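Local coordinates for protein quinoline 2-oxidoreductase large subunit (Pseudomonas putida, PDB 1T3Q) that carries the molybdenum and pterin cytosine dinucleotide cofactor of a molybdenum hydroxylase of the xanthine dehydrogenase family, the enzyme that oxidises quinoline at carbon 2, at residues 202-207 against 279-284; 220-225 against 256-261; 225-230 against 534-539. One frame throughout, in Å; residues are numbered along the deposited sequence.

Contact 1. Residues 202-207 against 279-284; sequences ETRGAV and VRWIED
Arg204 grips Glu283 side-on, one nitrogen to each carboxylate oxygen: NE lies 2.8 Å from OE2 and NH1 2.8 Å from OE1. Both oxygens sit close to the guanidinium plane, yet that plane and the carboxylate are turned 34° apart, so the nitrogens meet the syn sides from out of the carboxylate plane. Glu283 OE2 also takes the backbone N of Arg204, on its anti side, at 2.9 Å. A chi1 of 86° puts Glu283 CG beside Thr203 CB, and the chain is extended beyond it. Beside this salt bridge, Thr203 OG1 donates to Glu283 O over a short 2.6 Å, from above the carbonyl plane.

The indole of Trp281 continues the tight part. Its CH2 lies over one face of the Arg204 guanidinium, toward its rim, and meets Arg204 CB at 3.5 Å, Gly205 CA makes an off-centre CH-pi contact with the six-membered ring, and Ala206 CB reaches the ring edge at CE3. Backbone bonds in both directions join Ala206 and Trp281.

Apolar contacts on the other face are looser: Val207 CG2 stays 3.9 Å from Arg280 CG, and Ile282, partly exposed, reaches Gly205 CA only with CD1, at 4.0 Å, though CD1 lies where a side chain on Gly205 would go. The guanidinium of Arg280 leads away to Ala35 O.

Strand axes 4.7 Å apart at 175° mark neighbouring antiparallel strands of a mixed sheet; 279-282 also pairs with strand 43-49, so strands of the hammerhead and cofactor-binding family regions share one sheet.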
loop_
_atom_site.group_PDB
_atom_site.type_symbol
_atom_site.label_atom_id
_atom_site.label_comp_id
_atom_site.label_asym_id
_atom_site.label_seq_id
_atom_site.Cartn_x
_atom_site.Cartn_y
_atom_site.Cartn_z
ATOM N N GLU B 202 18.599 -6.407 11.989
ATOM C CA GLU B 202 17.628 -5.326 11.820
ATOM C C GLU B 202 17.032 -5.091 13.207
ATOM O O GLU B 202 16.542 -6.026 13.839
ATOM C CB GLU B 202 16.493 -5.719 10.876
ATOM C CG GLU B 202 15.375 -4.680 10.846
ATOM C CD GLU B 202 14.068 -5.232 10.319
ATOM O OE1 GLU B 202 13.618 -6.285 10.821
ATOM O OE2 GLU B 202 13.481 -4.612 9.412
ATOM N N THR B 203 17.074 -3.853 13.684
ATOM C CA THR B 203 16.526 -3.548 15.000
ATOM C C THR B 203 15.003 -3.505 14.915
ATOM O O THR B 203 14.423 -3.737 13.853
ATOM C CB THR B 203 17.025 -2.182 15.503
ATOM O OG1 THR B 203 16.664 -1.170 14.557
ATOM C CG2 THR B 203 18.539 -2.200 15.683
ATOM N N ARG B 204 14.351 -3.194 16.030
ATOM C CA ARG B 204 12.896 -3.122 16.035
ATOM C C ARG B 204 12.413 -1.845 15.367
ATOM O O ARG B 204 13.129 -0.843 15.308
ATOM C CB ARG B 204 12.359 -3.177 17.467
ATOM C CG ARG B 204 12.731 -4.448 18.221
ATOM C CD ARG B 204 12.313 -4.326 19.679
ATOM N NE ARG B 204 12.898 -3.146 20.306
ATOM C CZ ARG B 204 12.509 -2.658 21.479
ATOM N NH1 ARG B 204 13.094 -1.576 21.979
ATOM N NH2 ARG B 204 11.528 -3.248 22.152
ATOM N N GLY B 205 11.187 -1.889 14.867
ATOM C CA GLY B 205 10.627 -0.728 14.212
ATOM C C GLY B 205 9.152 -0.900 13.941
ATOM O O GLY B 205 8.647 -2.018 13.877
ATOM N N ALA B 206 8.455 0.218 13.797
ATOM C CA ALA B 206 7.034 0.196 13.515
ATOM C C ALA B 206 6.606 1.556 12.979
ATOM O O ALA B 206 7.219 2.577 13.290
ATOM C CB ALA B 206 6.250 -0.151 14.782
ATOM N N VAL B 207 5.561 1.557 12.157
ATOM C CA VAL B 207 5.028 2.778 11.574
ATOM C C VAL B 207 3.513 2.686 11.666
ATOM O O VAL B 207 2.918 1.706 11.218
ATOM C CB VAL B 207 5.422 2.926 10.078
ATOM C CG1 VAL B 207 4.864 4.225 9.516
ATOM C CG2 VAL B 207 6.935 2.901 9.934
ATOM N N VAL B 279 3.424 8.018 11.851
ATOM C CA VAL B 279 4.522 8.174 12.798
ATOM C C VAL B 279 5.422 6.954 12.715
ATOM O O VAL B 279 4.988 5.821 12.948
ATOM C CB VAL B 279 4.009 8.332 14.240
ATOM C CG1 VAL B 279 5.187 8.438 15.198
ATOM C CG2 VAL B 279 3.120 9.564 14.338
ATOM N N ARG B 280 6.684 7.206 12.387
ATOM C CA ARG B 280 7.685 6.169 12.213
ATOM C C ARG B 280 8.656 6.034 13.379
ATOM O O ARG B 280 9.244 7.020 13.833
ATOM C CB ARG B 280 8.465 6.466 10.926
ATOM C CG ARG B 280 9.667 5.573 10.610
ATOM C CD ARG B 280 10.245 6.066 9.288
ATOM N NE ARG B 280 11.267 5.221 8.680
ATOM C CZ ARG B 280 12.565 5.304 8.940
ATOM N NH1 ARG B 280 13.414 4.499 8.320
ATOM N NH2 ARG B 280 13.018 6.185 9.821
ATOM N N TRP B 281 8.808 4.800 13.853
ATOM C CA TRP B 281 9.735 4.477 14.930
ATOM C C TRP B 281 10.709 3.408 14.446
ATOM O O TRP B 281 10.323 2.256 14.256
ATOM C CB TRP B 281 8.996 3.931 16.158
ATOM C CG TRP B 281 9.900 3.210 17.137
ATOM C CD1 TRP B 281 10.959 3.736 17.821
ATOM C CD2 TRP B 281 9.816 1.830 17.534
ATOM N NE1 TRP B 281 11.540 2.775 18.615
ATOM C CE2 TRP B 281 10.860 1.596 18.460
ATOM C CE3 TRP B 281 8.959 0.772 17.198
ATOM C CZ2 TRP B 281 11.070 0.346 19.057
ATOM C CZ3 TRP B 281 9.165 -0.473 17.792
ATOM C CH2 TRP B 281 10.216 -0.674 18.713
ATOM N N ILE B 282 11.961 3.800 14.232
ATOM C CA ILE B 282 13.006 2.869 13.820
ATOM C C ILE B 282 14.118 3.101 14.836
ATOM O O ILE B 282 14.797 4.129 14.806
ATOM C CB ILE B 282 13.534 3.182 12.397
ATOM C CG1 ILE B 282 12.403 3.050 11.373
ATOM C CG2 ILE B 282 14.687 2.244 12.058
ATOM C CD1 ILE B 282 11.840 1.636 11.236
ATOM N N GLU B 283 14.297 2.151 15.747
ATOM C CA GLU B 283 15.300 2.301 16.795
ATOM C C GLU B 283 16.716 2.034 16.316
ATOM O O GLU B 283 16.923 1.316 15.330
ATOM C CB GLU B 283 14.979 1.370 17.964
ATOM C CG GLU B 283 15.530 -0.037 17.815
ATOM C CD GLU B 283 15.095 -0.959 18.936
ATOM O OE1 GLU B 283 14.822 -0.463 20.053
ATOM O OE2 GLU B 283 15.045 -2.186 18.704
ATOM N N ASP B 284 17.690 2.622 17.005
ATOM C CA ASP B 284 19.088 2.403 16.649
ATOM C C ASP B 284 19.640 1.244 17.475
ATOM O O ASP B 284 18.952 0.718 18.351
ATOM C CB ASP B 284 19.915 3.683 16.839
ATOM C CG ASP B 284 19.928 4.188 18.275
ATOM O OD1 ASP B 284 19.915 5.425 18.450
ATOM O OD2 ASP B 284 19.971 3.373 19.219
#

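Contact 2. Residues 220-225 against 256-261; sequences WTATQM and GQKAHL. With SMO (dioxosulfidomolybdenum(VI) ion), chain O.
Gln224 lays its side chain over the turn 256-259, CG 3.4 Å from Lys258 O and the amide beside Ala259 CB, 3.9 Å from NE2. Its chi1 of -51° sets CG beside the backbone N, and the extended chain beyond CG then takes the amide to the molybdenum site. There its two ends do different work. OE1 accepts from Gly256 N at 2.9 Å, in the amide plane and on a lone pair, while NE2 donates to OM1 of the dioxosulfidomolybdenum ion at 3.2 Å with an N-H...O angle of 147°. NE2 also gives a hydrogen bond to Ala544 O, so both ends of the amide have partners that fix its rotation.

The backbone repeats the attachment: Gln224 N donates to Lys258 O at 2.9 Å. Next to it Thr223 OG1 accepts from Met225 N, an ST turn just ahead of the helix that begins at Pro226. Lys258 packs its aliphatic part against Ala222 O, with CD 3.4 Å away, and sends NZ on to Gly253 O. At the far end Met225 SD rests 4.0 Å from Ala259 CB.

Gly256, first residue of the type I turn, lies against the ion. At its phi of 104° a side chain would be jammed against the preceding carbonyl and would also strike the sulfur of the ion; CA itself is 3.2 Å from OM1. The bond from NE2 places a donor at OM1, which would be expected to stabilise negative charge on that oxygen and so polarise its bond to molybdenum.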
loop_
_atom_site.group_PDB
_atom_site.type_symbol
_atom_site.label_atom_id
_atom_site.label_comp_id
_atom_site.label_asym_id
_atom_site.label_seq_id
_atom_site.Cartn_x
_atom_site.Cartn_y
_atom_site.Cartn_z
ATOM N N TRP B 220 2.213 -0.925 10.773
ATOM C CA TRP B 220 3.236 -1.742 10.131
ATOM C C TRP B 220 4.232 -2.007 11.247
ATOM O O TRP B 220 4.666 -1.077 11.917
ATOM C CB TRP B 220 3.954 -0.965 9.029
ATOM C CG TRP B 220 3.210 -0.838 7.748
ATOM C CD1 TRP B 220 3.319 -1.648 6.650
ATOM C CD2 TRP B 220 2.287 0.195 7.397
ATOM N NE1 TRP B 220 2.523 -1.171 5.635
ATOM C CE2 TRP B 220 1.880 -0.041 6.068
ATOM C CE3 TRP B 220 1.766 1.303 8.080
ATOM C CZ2 TRP B 220 0.974 0.792 5.401
ATOM C CZ3 TRP B 220 0.864 2.133 7.418
ATOM C CH2 TRP B 220 0.478 1.872 6.089
ATOM N N THR B 221 4.575 -3.265 11.483
ATOM C CA THR B 221 5.541 -3.556 12.529
ATOM C C THR B 221 6.318 -4.831 12.249
ATOM O O THR B 221 5.764 -5.801 11.738
ATOM C CB THR B 221 4.863 -3.659 13.924
ATOM O OG1 THR B 221 5.831 -4.095 14.884
ATOM C CG2 THR B 221 3.692 -4.634 13.906
ATOM N N ALA B 222 7.609 -4.806 12.567
ATOM C CA ALA B 222 8.475 -5.965 12.374
ATOM C C ALA B 222 8.202 -6.908 13.542
ATOM O O ALA B 222 8.951 -6.944 14.519
ATOM C CB ALA B 222 9.933 -5.535 12.371
ATOM N N THR B 223 7.120 -7.666 13.432
ATOM C CA THR B 223 6.730 -8.581 14.495
ATOM C C THR B 223 6.579 -10.021 14.028
ATOM O O THR B 223 6.368 -10.291 12.841
ATOM C CB THR B 223 5.391 -8.130 15.127
ATOM O OG1 THR B 223 5.037 -9.020 16.191
ATOM C CG2 THR B 223 4.275 -8.151 14.078
ATOM N N GLN B 224 6.693 -10.943 14.976
ATOM C CA GLN B 224 6.531 -12.367 14.696
ATOM C C GLN B 224 5.102 -12.779 15.075
ATOM O O GLN B 224 4.690 -13.914 14.823
ATOM C CB GLN B 224 7.521 -13.196 15.527
ATOM C CG GLN B 224 8.961 -12.724 15.432
ATOM C CD GLN B 224 9.907 -13.527 16.300
ATOM O OE1 GLN B 224 10.899 -12.997 16.795
ATOM N NE2 GLN B 224 9.612 -14.814 16.483
ATOM N N MET B 225 4.347 -11.852 15.666
ATOM C CA MET B 225 2.974 -12.144 16.115
ATOM C C MET B 225 1.974 -11.029 15.767
ATOM O O MET B 225 1.442 -10.366 16.655
ATOM C CB MET B 225 2.985 -12.356 17.637
ATOM C CG MET B 225 3.996 -13.399 18.129
ATOM S SD MET B 225 4.190 -13.446 19.941
ATOM C CE MET B 225 2.583 -14.147 20.438
ATOM N N GLY B 256 12.801 -14.305 18.582
ATOM C CA GLY B 256 12.078 -14.150 19.835
ATOM C C GLY B 256 11.945 -12.705 20.288
ATOM O O GLY B 256 10.933 -12.322 20.888
ATOM N N GLN B 257 12.957 -11.891 20.002
ATOM C CA GLN B 257 12.925 -10.487 20.420
ATOM C C GLN B 257 11.720 -9.766 19.838
ATOM O O GLN B 257 11.122 -8.898 20.483
ATOM C CB GLN B 257 14.206 -9.767 19.992
ATOM C CG GLN B 257 14.369 -8.382 20.619
ATOM C CD GLN B 257 15.530 -7.605 20.034
ATOM O OE1 GLN B 257 15.399 -6.967 18.992
ATOM N NE2 GLN B 257 16.680 -7.669 20.698
ATOM N N LYS B 258 11.362 -10.132 18.613
ATOM C CA LYS B 258 10.235 -9.519 17.940
ATOM C C LYS B 258 8.945 -10.305 18.167
ATOM O O LYS B 258 7.973 -10.173 17.424
ATOM C CB LYS B 258 10.564 -9.352 16.450
ATOM C CG LYS B 258 11.665 -8.309 16.259
ATOM C CD LYS B 258 12.128 -8.139 14.816
ATOM C CE LYS B 258 13.309 -7.174 14.767
ATOM N NZ LYS B 258 14.020 -7.199 13.451
ATOM N N ALA B 259 8.954 -11.116 19.220
ATOM C CA ALA B 259 7.793 -11.900 19.607
ATOM C C ALA B 259 7.298 -11.349 20.945
ATOM O O ALA B 259 6.938 -12.104 21.845
ATOM C CB ALA B 259 8.154 -13.372 19.746
ATOM N N HIS B 260 7.319 -10.027 21.069
ATOM C CA HIS B 260 6.838 -9.346 22.272
ATOM C C HIS B 260 6.084 -8.109 21.826
ATOM O O HIS B 260 6.248 -7.635 20.697
ATOM C CB HIS B 260 7.978 -8.855 23.172
ATOM C CG HIS B 260 8.894 -9.932 23.659
ATOM N ND1 HIS B 260 10.064 -10.261 23.008
ATOM C CD2 HIS B 260 8.826 -10.739 24.745
ATOM C CE1 HIS B 260 10.679 -11.222 23.674
ATOM N NE2 HIS B 260 9.950 -11.531 24.730
ATOM N N LEU B 261 5.258 -7.581 22.717
ATOM C CA LEU B 261 4.545 -6.354 22.418
ATOM C C LEU B 261 5.472 -5.277 22.961
ATOM O O LEU B 261 5.865 -5.326 24.127
ATOM C CB LEU B 261 3.202 -6.304 23.151
ATOM C CG LEU B 261 2.409 -5.027 22.862
ATOM C CD1 LEU B 261 1.976 -5.011 21.403
ATOM C CD2 LEU B 261 1.190 -4.957 23.771
HETATM S S SMO O . 12.328 -17.357 21.114
HETATM MO MO SMO O . 11.319 -18.065 19.371
HETATM O OM2 SMO O . 10.492 -18.933 20.632
HETATM O OM1 SMO O . 10.421 -16.697 18.937
HETATM O O HOH W 1 8.402 -6.734 17.130
HETATM O O HOH W 2 5.914 -7.156 18.045
#

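Contact 3. Residues 225-230 against 534-539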
loop_
_atom_site.group_PDB
_atom_site.type_symbol
_atom_site.label_atom_id
_atom_site.label_comp_id
_atom_site.label_asym_id
_atom_site.label_seq_id
_atom_site.Cartn_x
_atom_site.Cartn_y
_atom_site.Cartn_z
ATOM N N MET B 225 4.347 -11.852 15.666
ATOM C CA MET B 225 2.974 -12.144 16.115
ATOM C C MET B 225 1.974 -11.029 15.767
ATOM O O MET B 225 1.442 -10.366 16.655
ATOM C CB MET B 225 2.985 -12.356 17.637
ATOM C CG MET B 225 3.996 -13.399 18.129
ATOM S SD MET B 225 4.190 -13.446 19.941
ATOM C CE MET B 225 2.583 -14.147 20.438
ATOM N N PRO B 226 1.673 -10.836 14.471
ATOM C CA PRO B 226 0.738 -9.782 14.054
ATOM C C PRO B 226 -0.675 -9.779 14.651
ATOM O O PRO B 226 -1.177 -8.720 15.039
ATOM C CB PRO B 226 0.735 -9.909 12.530
ATOM C CG PRO B 226 1.015 -11.356 12.314
ATOM C CD PRO B 226 2.089 -11.654 13.317
ATOM N N SER B 227 -1.320 -10.943 14.721
ATOM C CA SER B 227 -2.673 -11.013 15.278
ATOM C C SER B 227 -2.668 -10.603 16.749
ATOM O O SER B 227 -3.601 -9.952 17.227
ATOM C CB SER B 227 -3.245 -12.430 15.146
ATOM O OG SER B 227 -3.403 -12.796 13.787
ATOM N N PHE B 228 -1.610 -10.999 17.452
ATOM C CA PHE B 228 -1.433 -10.686 18.867
ATOM C C PHE B 228 -1.303 -9.174 19.056
ATOM O O PHE B 228 -1.946 -8.587 19.925
ATOM C CB PHE B 228 -0.177 -11.399 19.377
ATOM C CG PHE B 228 0.349 -10.872 20.679
ATOM C CD1 PHE B 228 -0.309 -11.133 21.878
ATOM C CD2 PHE B 228 1.527 -10.134 20.709
ATOM C CE1 PHE B 228 0.206 -10.667 23.092
ATOM C CE2 PHE B 228 2.049 -9.663 21.918
ATOM C CZ PHE B 228 1.385 -9.932 23.110
ATOM N N VAL B 229 -0.468 -8.546 18.233
ATOM C CA VAL B 229 -0.270 -7.104 18.328
ATOM C C VAL B 229 -1.575 -6.351 18.082
ATOM O O VAL B 229 -1.911 -5.420 18.818
ATOM C CB VAL B 229 0.805 -6.628 17.321
ATOM C CG1 VAL B 229 0.908 -5.105 17.331
ATOM C CG2 VAL B 229 2.149 -7.240 17.684
ATOM N N ARG B 230 -2.310 -6.755 17.051
ATOM C CA ARG B 230 -3.576 -6.111 16.723
ATOM C C ARG B 230 -4.538 -6.142 17.914
ATOM O O ARG B 230 -5.109 -5.118 18.289
ATOM C CB ARG B 230 -4.225 -6.801 15.519
ATOM C CG ARG B 230 -5.642 -6.311 15.192
ATOM C CD ARG B 230 -6.166 -7.006 13.958
ATOM N NE ARG B 230 -7.553 -6.665 13.627
ATOM C CZ ARG B 230 -8.580 -7.506 13.743
ATOM N NH1 ARG B 230 -9.803 -7.116 13.408
ATOM N NH2 ARG B 230 -8.386 -8.736 14.202
ATOM N N GLY B 534 1.541 -11.467 6.519
ATOM C CA GLY B 534 1.821 -10.069 6.803
ATOM C C GLY B 534 0.637 -9.117 6.814
ATOM O O GLY B 534 0.808 -7.910 6.618
ATOM N N SER B 535 -0.563 -9.652 7.022
ATOM C CA SER B 535 -1.774 -8.834 7.099
ATOM C C SER B 535 -2.811 -9.539 7.959
ATOM O O SER B 535 -3.034 -10.743 7.805
ATOM C CB SER B 535 -2.377 -8.586 5.722
ATOM O OG SER B 535 -3.606 -7.885 5.855
ATOM N N THR B 536 -3.440 -8.785 8.858
ATOM C CA THR B 536 -4.462 -9.336 9.740
ATOM C C THR B 536 -5.869 -9.193 9.150
ATOM O O THR B 536 -6.867 -9.437 9.835
ATOM C CB THR B 536 -4.430 -8.655 11.121
ATOM O OG1 THR B 536 -4.594 -7.240 10.962
ATOM C CG2 THR B 536 -3.110 -8.931 11.820
ATOM N N LYS B 537 -5.954 -8.799 7.883
ATOM C CA LYS B 537 -7.254 -8.652 7.229
ATOM C C LYS B 537 -8.006 -9.978 7.180
ATOM O O LYS B 537 -9.239 -10.004 7.133
ATOM C CB LYS B 537 -7.089 -8.130 5.802
ATOM C CG LYS B 537 -6.964 -6.621 5.686
ATOM C CD LYS B 537 -6.935 -6.250 4.217
ATOM C CE LYS B 537 -7.427 -4.851 3.970
ATOM N NZ LYS B 537 -7.517 -4.597 2.502
ATOM N N ASN B 538 -7.259 -11.076 7.168
ATOM C CA ASN B 538 -7.848 -12.413 7.131
ATOM C C ASN B 538 -6.974 -13.401 7.894
ATOM O O ASN B 538 -5.745 -13.289 7.899
ATOM C CB ASN B 538 -8.047 -12.876 5.681
ATOM C CG ASN B 538 -9.043 -12.003 4.921
ATOM O OD1 ASN B 538 -8.685 -10.959 4.366
ATOM N ND2 ASN B 538 -10.303 -12.418 4.914
ATOM N N THR B 539 -7.639 -14.373 8.517
ATOM C CA THR B 539 -7.052 -15.414 9.360
ATOM C C THR B 539 -6.652 -14.785 10.691
ATOM O O THR B 539 -6.645 -13.564 10.830
ATOM C CB THR B 539 -5.804 -16.135 8.738
ATOM O OG1 THR B 539 -4.648 -15.290 8.802
ATOM C CG2 THR B 539 -6.076 -16.542 7.300
HETATM O O HOH W 3 -4.996 -11.781 12.051
#
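On the 534-539 side Thr536 makes nearly all of the contact, with its two branches turned to different partners. Its CG2, anti to its own carbonyl carbon, meets the first turn of helix 226-237, 3.8 Å from Pro226 O and 4.0 Å from Pro226 CB. OG1 lies 3.4 Å from Arg230 CD, whose chain, extended from CG to NE, crosses the threonine at a slant. No direct hydrogen bond joins the two segments; water 3 bridges them, 2.6 Å from Ser227 OG and donating to Thr539 O at 2.7 Å.

The arrangement packs a helix N-terminus, with Met225 at the N-cap, on a loop some 300 residues later, and so joins the two molybdopterin-binding family regions of the chain.

In the next shell, strand 244-247 fixes both partners: Val246 N donates to Thr536 OG1, and Ile244 O accepts from Arg230 NE. An alanine in place of Thr536 would probably leave Val246 N without its acceptor and open a gap against Pro226, where CG2 had packed. Ser227 OG also bonds to Gly541 N. Farther out, Asp492 of the second subunit copy forms a salt bridge with Arg230 NH1, and Arg490 of that copy binds Thr536 O.

Contacts 1 and 2 lie with centres about 11 Å apart, as do contacts 2 and 3, whereas the centres of 1 and 3 are about 18 Å apart and these two do not touch. Strands 205-211 and 216-221, neighbours in one seven-stranded sheet, carry the first segments of contacts 1 and 2. Along the chain contact 2 is nested in the loop that contact 1 closes, while contact 3 crosses both, its segments alternating with theirs. Between contacts 1 and 2, Glu202 OE1 and Lys258 NZ form a salt bridge of 2.8 Å. Through Met225, shared by contacts 2 and 3, one continuous piece of chain connects the sheet, the molybdenum pocket and the interface with the second subunit copy.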